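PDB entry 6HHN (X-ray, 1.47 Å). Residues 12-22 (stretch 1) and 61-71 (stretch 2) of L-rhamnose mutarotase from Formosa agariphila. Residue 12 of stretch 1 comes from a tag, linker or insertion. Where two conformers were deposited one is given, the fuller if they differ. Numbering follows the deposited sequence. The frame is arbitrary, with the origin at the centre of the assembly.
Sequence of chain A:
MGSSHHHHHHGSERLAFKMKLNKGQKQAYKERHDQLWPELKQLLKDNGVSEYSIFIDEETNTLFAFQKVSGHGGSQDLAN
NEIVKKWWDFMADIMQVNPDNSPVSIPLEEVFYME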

# COMPACT_ATOMS: atom_id res chain seq x y z
N SER A 12 -7.80 -14.02 2.85
CA SER A 12 -7.13 -15.02 2.03
C SER A 12 -6.52 -14.36 0.80
O SER A 12 -5.52 -14.83 0.27
CB SER A 12 -8.10 -16.13 1.60
OG SER A 12 -8.75 -16.71 2.72
N GLU A 13 -7.14 -13.28 0.34
CA GLU A 13 -6.62 -12.50 -0.79
C GLU A 13 -6.16 -11.15 -0.29
O GLU A 13 -6.76 -10.58 0.62
CB GLU A 13 -7.70 -12.32 -1.86
CG GLU A 13 -8.14 -13.62 -2.51
CD GLU A 13 -7.06 -14.23 -3.39
OE1 GLU A 13 -6.08 -13.52 -3.71
OE2 GLU A 13 -7.19 -15.41 -3.76
N ARG A 14 -5.08 -10.63 -0.87
CA ARG A 14 -4.62 -9.28 -0.56
C ARG A 14 -5.05 -8.35 -1.68
O ARG A 14 -4.86 -8.68 -2.86
CB ARG A 14 -3.10 -9.26 -0.41
CG ARG A 14 -2.63 -10.19 0.71
CD ARG A 14 -1.14 -10.43 0.67
NE ARG A 14 -0.70 -11.07 -0.56
CZ ARG A 14 -0.72 -12.39 -0.78
NH1 ARG A 14 -0.28 -12.87 -1.93
NH2 ARG A 14 -1.17 -13.22 0.15
N LEU A 15 -5.58 -7.19 -1.32
CA LEU A 15 -6.02 -6.19 -2.27
C LEU A 15 -5.39 -4.85 -1.93
O LEU A 15 -5.27 -4.50 -0.75
CB LEU A 15 -7.54 -6.01 -2.21
CG LEU A 15 -8.43 -7.12 -2.76
CD1 LEU A 15 -9.85 -6.57 -2.75
CD2 LEU A 15 -8.00 -7.56 -4.14
N ALA A 16 -5.01 -4.10 -2.95
CA ALA A 16 -4.53 -2.75 -2.74
C ALA A 16 -5.13 -1.84 -3.80
O ALA A 16 -5.35 -2.25 -4.95
CB ALA A 16 -3.00 -2.68 -2.82
N PHE A 17 -5.32 -0.58 -3.41
CA PHE A 17 -5.90 0.39 -4.33
C PHE A 17 -5.50 1.80 -3.94
O PHE A 17 -5.13 2.06 -2.79
CB PHE A 17 -7.42 0.26 -4.45
CG PHE A 17 -8.19 0.18 -3.14
CD1 PHE A 17 -8.30 -1.01 -2.45
CD2 PHE A 17 -8.78 1.30 -2.60
CE1 PHE A 17 -9.00 -1.09 -1.26
CE2 PHE A 17 -9.50 1.23 -1.41
CZ PHE A 17 -9.60 0.03 -0.75
N LYS A 18 -5.58 2.70 -4.91
CA LYS A 18 -5.17 4.09 -4.76
C LYS A 18 -6.41 4.98 -4.86
O LYS A 18 -7.23 4.81 -5.76
CB LYS A 18 -4.18 4.42 -5.89
CG LYS A 18 -3.83 5.87 -6.06
CD LYS A 18 -2.89 6.11 -7.26
CE LYS A 18 -2.87 7.57 -7.61
NZ LYS A 18 -1.99 7.88 -8.75
N MET A 19 -6.52 5.92 -3.92
CA MET A 19 -7.58 6.92 -3.91
C MET A 19 -6.95 8.30 -3.84
O MET A 19 -5.73 8.44 -3.67
CB MET A 19 -8.54 6.70 -2.74
CG MET A 19 -9.31 5.39 -2.85
SD MET A 19 -10.34 5.03 -1.44
CE MET A 19 -9.09 4.62 -0.23
N LYS A 20 -7.78 9.33 -3.96
CA LYS A 20 -7.30 10.71 -4.04
C LYS A 20 -8.08 11.55 -3.04
O LYS A 20 -9.31 11.56 -3.05
CB LYS A 20 -7.47 11.30 -5.45
CG LYS A 20 -6.65 10.64 -6.59
CD LYS A 20 -5.15 10.78 -6.40
CE LYS A 20 -4.69 12.23 -6.39
NZ LYS A 20 -3.19 12.34 -6.37
N LEU A 21 -7.36 12.23 -2.17
CA LEU A 21 -7.92 13.21 -1.24
C LEU A 21 -7.83 14.60 -1.84
O LEU A 21 -6.92 14.92 -2.62
CB LEU A 21 -7.10 13.13 0.06
CG LEU A 21 -7.55 13.82 1.34
CD1 LEU A 21 -8.86 13.24 1.83
CD2 LEU A 21 -6.48 13.69 2.41
N ASN A 22 -8.78 15.45 -1.49
CA ASN A 22 -8.70 16.83 -1.92
C ASN A 22 -7.59 17.55 -1.14
O ASN A 22 -7.30 17.22 0.01
CB ASN A 22 -10.03 17.54 -1.70
CG ASN A 22 -11.13 17.03 -2.61
OD1 ASN A 22 -10.88 16.34 -3.59
ND2 ASN A 22 -12.36 17.39 -2.29
N ASN A 61 -1.51 14.22 -2.29
CA ASN A 61 -2.93 13.99 -2.04
C ASN A 61 -3.33 12.57 -2.43
O ASN A 61 -4.45 12.35 -2.93
CB ASN A 61 -3.80 15.00 -2.79
CG ASN A 61 -3.29 16.41 -2.64
OD1 ASN A 61 -3.23 16.93 -1.53
ND2 ASN A 61 -2.90 17.04 -3.76
N THR A 62 -2.46 11.60 -2.15
CA THR A 62 -2.73 10.23 -2.57
C THR A 62 -2.89 9.31 -1.37
O THR A 62 -2.11 9.37 -0.41
CB THR A 62 -1.63 9.71 -3.50
OG1 THR A 62 -1.62 10.49 -4.70
CG2 THR A 62 -1.84 8.25 -3.83
N LEU A 63 -3.90 8.45 -1.43
CA LEU A 63 -4.14 7.43 -0.41
C LEU A 63 -3.85 6.06 -1.00
O LEU A 63 -4.28 5.75 -2.12
CB LEU A 63 -5.60 7.48 0.05
CG LEU A 63 -6.05 8.80 0.67
CD1 LEU A 63 -7.57 8.91 0.73
CD2 LEU A 63 -5.44 8.97 2.07
N PHE A 64 -3.11 5.25 -0.27
CA PHE A 64 -2.81 3.87 -0.65
C PHE A 64 -3.46 2.97 0.39
O PHE A 64 -3.12 3.03 1.57
CB PHE A 64 -1.30 3.67 -0.72
CG PHE A 64 -0.63 4.44 -1.83
CD1 PHE A 64 -0.52 3.90 -3.11
CD2 PHE A 64 -0.08 5.70 -1.61
CE1 PHE A 64 0.11 4.58 -4.13
CE2 PHE A 64 0.58 6.39 -2.64
CZ PHE A 64 0.66 5.83 -3.90
N ALA A 65 -4.39 2.13 -0.06
CA ALA A 65 -5.13 1.22 0.80
C ALA A 65 -4.66 -0.21 0.58
O ALA A 65 -4.41 -0.63 -0.56
CB ALA A 65 -6.63 1.30 0.47
N PHE A 66 -4.56 -0.95 1.69
CA PHE A 66 -4.24 -2.37 1.70
C PHE A 66 -5.28 -3.06 2.58
O PHE A 66 -5.60 -2.57 3.65
CB PHE A 66 -2.85 -2.58 2.30
CG PHE A 66 -2.51 -4.03 2.56
CD1 PHE A 66 -2.84 -4.63 3.78
CD2 PHE A 66 -1.90 -4.78 1.59
CE1 PHE A 66 -2.56 -5.96 4.00
CE2 PHE A 66 -1.59 -6.12 1.83
CZ PHE A 66 -1.93 -6.71 3.04
N GLN A 67 -5.79 -4.21 2.13
CA GLN A 67 -6.67 -4.99 2.98
C GLN A 67 -6.57 -6.46 2.60
O GLN A 67 -6.10 -6.82 1.51
CB GLN A 67 -8.13 -4.52 2.92
CG GLN A 67 -8.72 -4.62 1.56
CD GLN A 67 -10.13 -4.01 1.42
OE1 GLN A 67 -10.53 -3.06 2.11
NE2 GLN A 67 -10.86 -4.55 0.50
N LYS A 68 -6.99 -7.30 3.53
CA LYS A 68 -7.17 -8.72 3.27
C LYS A 68 -8.66 -9.01 3.17
O LYS A 68 -9.45 -8.45 3.92
CB LYS A 68 -6.60 -9.56 4.40
CG LYS A 68 -5.10 -9.48 4.52
CD LYS A 68 -4.65 -10.42 5.61
CE LYS A 68 -3.20 -10.21 5.93
NZ LYS A 68 -2.72 -11.12 7.02
N VAL A 69 -9.02 -9.90 2.26
CA VAL A 69 -10.41 -10.26 2.04
C VAL A 69 -10.49 -11.78 2.04
O VAL A 69 -9.80 -12.44 1.25
CB VAL A 69 -10.96 -9.68 0.73
CG1 VAL A 69 -12.41 -10.13 0.54
CG2 VAL A 69 -10.86 -8.16 0.74
N SER A 70 -11.31 -12.32 2.93
CA SER A 70 -11.52 -13.77 3.01
C SER A 70 -12.86 -14.07 2.35
O SER A 70 -13.90 -14.16 3.00
CB SER A 70 -11.48 -14.22 4.47
OG SER A 70 -10.21 -13.95 5.04
N GLY A 71 -12.81 -14.23 1.03
CA GLY A 71 -13.99 -14.54 0.25
C GLY A 71 -15.20 -13.69 0.58
O GLY A 71 -15.10 -12.47 0.68

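The two stretches pair as antiparallel β-strands, burying 1059 Å² between them, and their backbones alternate regularly between hydrogen-bonded and non-hydrogen-bonded pairs. At the start of stretch 1, Ser12, a residue from the expression tag, donates from its N to Val69 O (3.0 Å). The ladder proper begins at Glu13, whose N lies 2.9 Å from Val69 O and whose O accepts from Val69 N at 2.9 Å; its carboxylate leads away from the partner strand into an exposed position. Arg14, paired with Lys68, turns to the other face, where its CB approaches Phe66 CE2 (4.1 Å) while its guanidinium is hydrogen-bonded elsewhere in the structure.

Leu15 exchanges two backbone bonds with Gln67, N to O and O to N, both 2.9 Å, and its CD1 packs against Val69 CG2 at 4.0 Å. The small Ala16 brings its CA within 3.0 Å of Ala65 O, a close CA-H...O contact at a non-hydrogen-bonded position. Phe17 follows with bonds from its N to Ala65 O (3.0 Å) and from Ala65 N to its O (2.8 Å). Its chi1 of 49° (p) swings the ring over the partner strand, so that Ala65 CB sits 3.5 Å from the centroid of the Phe17 ring, over one face; the short methyl allows this close CH-pi contact, while Gln67 CD lies at the ring edge.

On the opposite face, the extended Lys18 lays its aliphatic CG 3.8 Å from Thr62 CG2. Met19 and Leu63 form another doubly bonded pair, and the buried Met19 reaches along the strand to place CE 4.2 Å from Ala65 CB. Lys20 instead folds back through three m rotamers, bringing NZ to Thr62 OG1 in a 2.9 Å hydrogen bond. Finally, Leu21 N donates to Asn61 O (3.0 Å), and its buried side chain extends the apolar packing, with Leu21 CB 4.3 Å from Leu63 CD1.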